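Metal-dependent hydrolase (Lactobacillus plantarum, PDB 2F6K) probably catalyses a metal-dependent decarboxylation, as aminocarboxymuconate-semialdehyde decarboxylase of the amidohydrolase superfamily does, using a manganese ion in a TIM-barrel active site. Local coordinates at residues H9-P12 against T13-E17; P24-D28 against G29-P33. All coordinates share one frame; numbering follows the deposited sequence.

From the N terminus, strand 3-9 opens the parallel barrel and ends at the metal ligand H9. Contact 1 joins the short connection that follows to the first turn of helix 13-22, capping the start of that helix. After that helix the chain enters the loop before helix 37-46, and there contact 2 folds 24-28 back on 29-33 through two overlapping turns. The contacts lie in series and neither nests in the other, their centres about 13 Å apart. They nevertheless touch where the returning loop passes L11: L11 CD2 lies 3.6 Å from P33 O and 3.7 Å from T32 CG2. The connection ahead of helix 13-22 and the loop after it thus pack together near the metal site.

Contact 1 of 2, residues H9-P12 against T13-E17; sequences HYLP and TSYVE. With MN (manganese (II) ion), chain C.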
loop_
_atom_site.group_PDB
_atom_site.type_symbol
_atom_site.label_atom_id
_atom_site.label_comp_id
_atom_site.label_asym_id
_atom_site.label_seq_id
_atom_site.Cartn_x
_atom_site.Cartn_y
_atom_site.Cartn_z
ATOM N N HIS A 9 -22.128 -5.665 20.682
ATOM C CA HIS A 9 -22.440 -4.528 19.813
ATOM C C HIS A 9 -23.893 -4.230 19.427
ATOM O O HIS A 9 -24.796 -5.057 19.594
ATOM C CB HIS A 9 -21.636 -4.654 18.516
ATOM C CG HIS A 9 -20.166 -4.861 18.717
ATOM N ND1 HIS A 9 -19.354 -3.924 19.316
ATOM C CD2 HIS A 9 -19.357 -5.892 18.370
ATOM C CE1 HIS A 9 -18.108 -4.367 19.329
ATOM N NE2 HIS A 9 -18.082 -5.559 18.761
ATOM N N TYR A 10 -24.088 -3.027 18.889
ATOM C CA TYR A 10 -25.394 -2.574 18.421
ATOM C C TYR A 10 -25.175 -1.861 17.089
ATOM O O TYR A 10 -24.069 -1.410 16.804
ATOM C CB TYR A 10 -26.047 -1.624 19.437
ATOM C CG TYR A 10 -25.327 -0.307 19.664
ATOM C CD1 TYR A 10 -25.931 0.906 19.335
ATOM C CD2 TYR A 10 -24.053 -0.272 20.220
ATOM C CE1 TYR A 10 -25.285 2.124 19.557
ATOM C CE2 TYR A 10 -23.399 0.943 20.443
ATOM C CZ TYR A 10 -24.022 2.133 20.110
ATOM O OH TYR A 10 -23.380 3.327 20.338
ATOM N N LEU A 11 -26.216 -1.775 16.265
ATOM C CA LEU A 11 -26.089 -1.115 14.969
ATOM C C LEU A 11 -27.196 -0.104 14.691
ATOM O O LEU A 11 -28.310 -0.483 14.343
ATOM C CB LEU A 11 -26.064 -2.151 13.834
ATOM C CG LEU A 11 -24.820 -3.042 13.692
ATOM C CD1 LEU A 11 -24.809 -4.117 14.768
ATOM C CD2 LEU A 11 -24.814 -3.695 12.327
ATOM N N PRO A 12 -26.903 1.201 14.860
ATOM C CA PRO A 12 -27.889 2.259 14.609
ATOM C C PRO A 12 -28.334 2.170 13.145
ATOM O O PRO A 12 -27.554 1.774 12.272
ATOM C CB PRO A 12 -27.099 3.539 14.885
ATOM C CG PRO A 12 -26.141 3.121 15.953
ATOM C CD PRO A 12 -25.669 1.765 15.438
ATOM N N THR A 13 -29.576 2.538 12.862
ATOM C CA THR A 13 -30.048 2.453 11.490
ATOM C C THR A 13 -29.220 3.323 10.552
ATOM O O THR A 13 -28.933 2.918 9.425
ATOM C CB THR A 13 -31.538 2.831 11.386
ATOM O OG1 THR A 13 -31.769 4.052 12.091
ATOM C CG2 THR A 13 -32.404 1.737 11.987
ATOM N N SER A 14 -28.818 4.504 11.015
ATOM C CA SER A 14 -28.016 5.408 10.193
ATOM C C SER A 14 -26.660 4.790 9.891
ATOM O O SER A 14 -26.084 5.028 8.834
ATOM C CB SER A 14 -27.815 6.753 10.904
ATOM O OG SER A 14 -27.171 6.591 12.158
ATOM N N TYR A 15 -26.143 4.008 10.832
ATOM C CA TYR A 15 -24.856 3.346 10.654
ATOM C C TYR A 15 -24.987 2.257 9.584
ATOM O O TYR A 15 -24.113 2.107 8.728
ATOM C CB TYR A 15 -24.404 2.728 11.978
ATOM C CG TYR A 15 -23.133 1.915 11.891
ATOM C CD1 TYR A 15 -21.905 2.526 11.647
ATOM C CD2 TYR A 15 -23.158 0.535 12.068
ATOM C CE1 TYR A 15 -20.730 1.782 11.583
ATOM C CE2 TYR A 15 -21.992 -0.219 12.009
ATOM C CZ TYR A 15 -20.779 0.409 11.769
ATOM O OH TYR A 15 -19.614 -0.335 11.745
ATOM N N VAL A 16 -26.081 1.501 9.645
ATOM C CA VAL A 16 -26.346 0.437 8.681
ATOM C C VAL A 16 -26.485 1.028 7.277
ATOM O O VAL A 16 -25.956 0.482 6.308
ATOM C CB VAL A 16 -27.649 -0.328 9.040
ATOM C CG1 VAL A 16 -28.045 -1.265 7.912
ATOM C CG2 VAL A 16 -27.448 -1.122 10.323
ATOM N N GLU A 17 -27.197 2.149 7.167
ATOM C CA GLU A 17 -27.383 2.785 5.866
ATOM C C GLU A 17 -26.057 3.323 5.351
ATOM O O GLU A 17 -25.811 3.341 4.145
ATOM C CB GLU A 17 -28.407 3.917 5.954
ATOM C CG GLU A 17 -29.691 3.499 6.651
ATOM C CD GLU A 17 -30.840 4.471 6.435
ATOM O OE1 GLU A 17 -30.597 5.700 6.392
ATOM O OE2 GLU A 17 -31.994 3.999 6.324
HETATM MN MN MN C . -16.244 -6.799 18.245
HETATM O O HOH W 1 -14.842 -8.086 17.393
HETATM O O HOH W 2 -17.219 -6.743 16.157
#
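P12 and Y15 meet at the start of helix 13-22, where the puckered proline ring packs against the first side-chain carbon of the tyrosine, with P12 CD 3.8 Å from Y15 CB. The two side chains cross obliquely. L11 supplies the next bump: its branch point CG comes to the edge of the Y15 ring, near the ring plane, at 4.3 Å from CD2. L11 also meets V16, at about a right angle, with L11 CB 3.9 Å from V16 CG2. The leucine therefore fits into the notch between two successive helical side chains. Y15 CG stands anti to its own backbone N (chi1 175°), which carries the ring back alongside L11; beyond the contact its OH is hydrogen-bonded to P59 O.

P12 occupies the N-cap position, and its carbonyl O accepts the first helical bond from V16 N at 3.0 Å, with a fairly straight N-H...O angle of 160°. Y15 N adds a weak bond to the same oxygen. P12 also packs on A76 and D79 of helix 66-86. Three residues upstream, H9 NE2 binds manganese at 2.3 Å, together with H7, H154, D266 and two waters. This is the first strand-to-helix connection of an amidohydrolase TIM barrel, leading directly out of its His-X-His metal motif.

Contact 2 of 2, residues P24-D28 against G29-P33; sequences PGDPD and GWPTP
D26 lies against the backbone that returns toward it, its CB 3.5 Å from P31 N. The D26 side chain lies aslant P31: with CG beside the backbone N (chi1 -57°), the carboxylate is set over CA and CB of the proline, D26 CG being 3.8 Å from P31 CB. D26 OD1 receives a hydrogen bond from a water at 2.6 Å. The same water accepts from T32 N at 3.0 Å and so bridges the two limbs.

Behind it the chain reverses through two overlapping turns. P27 and D28 hold the corners of a type II turn, which G29 N closes onto D26 O at 2.8 Å. D28 and G29, both with positive phi, form a type I' turn, in which W30 N donates to P27 O at 2.9 Å.

The P27 ring and T32 meet at about a right angle. T32 OG1 stands beside its own backbone N (chi1 -64°) and faces P27 CD at 3.4 Å. Two other side chains leave the turn. D28 packs on V171 and F176 of helix 171-189, and its OD2 has a weak hydrogen bond with S58 OG. The indole of W30 is hydrogen-bonded through NE1 to Y269 O; the W30 side chain lies about 9 Å from the manganese. Two main-chain bonds thus close the turns and a water links D26 to T32, whereas the polar ends of D28, weakly, and of W30 bond to neighbouring parts of the chain.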
loop_
_atom_site.group_PDB
_atom_site.type_symbol
_atom_site.label_atom_id
_atom_site.label_comp_id
_atom_site.label_asym_id
_atom_site.label_seq_id
_atom_site.Cartn_x
_atom_site.Cartn_y
_atom_site.Cartn_z
ATOM N N PRO A 24 -18.693 -1.461 -0.485
ATOM C CA PRO A 24 -19.201 -2.431 -1.466
ATOM C C PRO A 24 -19.034 -3.843 -0.896
ATOM O O PRO A 24 -17.998 -4.162 -0.306
ATOM C CB PRO A 24 -18.321 -2.178 -2.686
ATOM C CG PRO A 24 -17.003 -1.793 -2.061
ATOM C CD PRO A 24 -17.423 -0.859 -0.937
ATOM N N GLY A 25 -20.058 -4.676 -1.053
ATOM C CA GLY A 25 -19.979 -6.031 -0.532
ATOM C C GLY A 25 -20.114 -6.074 0.983
ATOM O O GLY A 25 -20.709 -5.177 1.583
ATOM N N ASP A 26 -19.567 -7.115 1.608
ATOM C CA ASP A 26 -19.646 -7.247 3.060
ATOM C C ASP A 26 -18.473 -6.540 3.732
ATOM O O ASP A 26 -17.318 -6.833 3.445
ATOM C CB ASP A 26 -19.648 -8.724 3.477
ATOM C CG ASP A 26 -20.781 -9.518 2.845
ATOM O OD1 ASP A 26 -21.923 -9.015 2.782
ATOM O OD2 ASP A 26 -20.526 -10.665 2.423
ATOM N N PRO A 27 -18.761 -5.596 4.642
ATOM C CA PRO A 27 -17.695 -4.866 5.337
ATOM C C PRO A 27 -16.696 -5.823 5.992
ATOM O O PRO A 27 -17.088 -6.799 6.639
ATOM C CB PRO A 27 -18.465 -4.027 6.356
ATOM C CG PRO A 27 -19.771 -3.781 5.665
ATOM C CD PRO A 27 -20.089 -5.135 5.084
ATOM N N ASP A 28 -15.408 -5.542 5.808
ATOM C CA ASP A 28 -14.339 -6.372 6.365
ATOM C C ASP A 28 -14.431 -7.815 5.870
ATOM O O ASP A 28 -13.884 -8.723 6.494
ATOM C CB ASP A 28 -14.395 -6.371 7.899
ATOM C CG ASP A 28 -14.147 -4.997 8.503
ATOM O OD1 ASP A 28 -13.200 -4.306 8.064
ATOM O OD2 ASP A 28 -14.893 -4.618 9.431
ATOM N N GLY A 29 -15.121 -8.026 4.753
ATOM C CA GLY A 29 -15.275 -9.369 4.227
ATOM C C GLY A 29 -16.110 -10.230 5.160
ATOM O O GLY A 29 -16.047 -11.459 5.117
ATOM N N TRP A 30 -16.899 -9.577 6.005
ATOM C CA TRP A 30 -17.754 -10.263 6.972
ATOM C C TRP A 30 -19.132 -9.610 6.831
ATOM O O TRP A 30 -19.265 -8.400 6.997
ATOM C CB TRP A 30 -17.162 -10.058 8.374
ATOM C CG TRP A 30 -17.732 -10.923 9.469
ATOM C CD1 TRP A 30 -18.869 -10.691 10.199
ATOM C CD2 TRP A 30 -17.174 -12.147 9.973
ATOM N NE1 TRP A 30 -19.050 -11.695 11.130
ATOM C CE2 TRP A 30 -18.025 -12.599 11.011
ATOM C CE3 TRP A 30 -16.038 -12.905 9.650
ATOM C CZ2 TRP A 30 -17.774 -13.777 11.726
ATOM C CZ3 TRP A 30 -15.788 -14.077 10.362
ATOM C CH2 TRP A 30 -16.653 -14.499 11.387
ATOM N N PRO A 31 -20.171 -10.400 6.500
ATOM C CA PRO A 31 -21.542 -9.898 6.324
ATOM C C PRO A 31 -22.151 -9.185 7.537
ATOM O O PRO A 31 -22.207 -9.737 8.641
ATOM C CB PRO A 31 -22.323 -11.153 5.926
ATOM C CG PRO A 31 -21.612 -12.227 6.664
ATOM C CD PRO A 31 -20.150 -11.871 6.428
ATOM N N THR A 32 -22.607 -7.955 7.316
ATOM C CA THR A 32 -23.210 -7.155 8.369
ATOM C C THR A 32 -24.390 -7.894 8.982
ATOM O O THR A 32 -25.308 -8.311 8.277
ATOM C CB THR A 32 -23.679 -5.792 7.823
ATOM O OG1 THR A 32 -22.536 -5.056 7.376
ATOM C CG2 THR A 32 -24.389 -4.981 8.909
ATOM N N PRO A 33 -24.376 -8.070 10.311
ATOM C CA PRO A 33 -25.449 -8.768 11.028
ATOM C C PRO A 33 -26.681 -7.912 11.308
ATOM O O PRO A 33 -26.579 -6.689 11.425
ATOM C CB PRO A 33 -24.754 -9.215 12.312
ATOM C CG PRO A 33 -23.837 -8.076 12.582
ATOM C CD PRO A 33 -23.252 -7.769 11.216
HETATM O O HOH W 3 -23.101 -7.292 4.406
#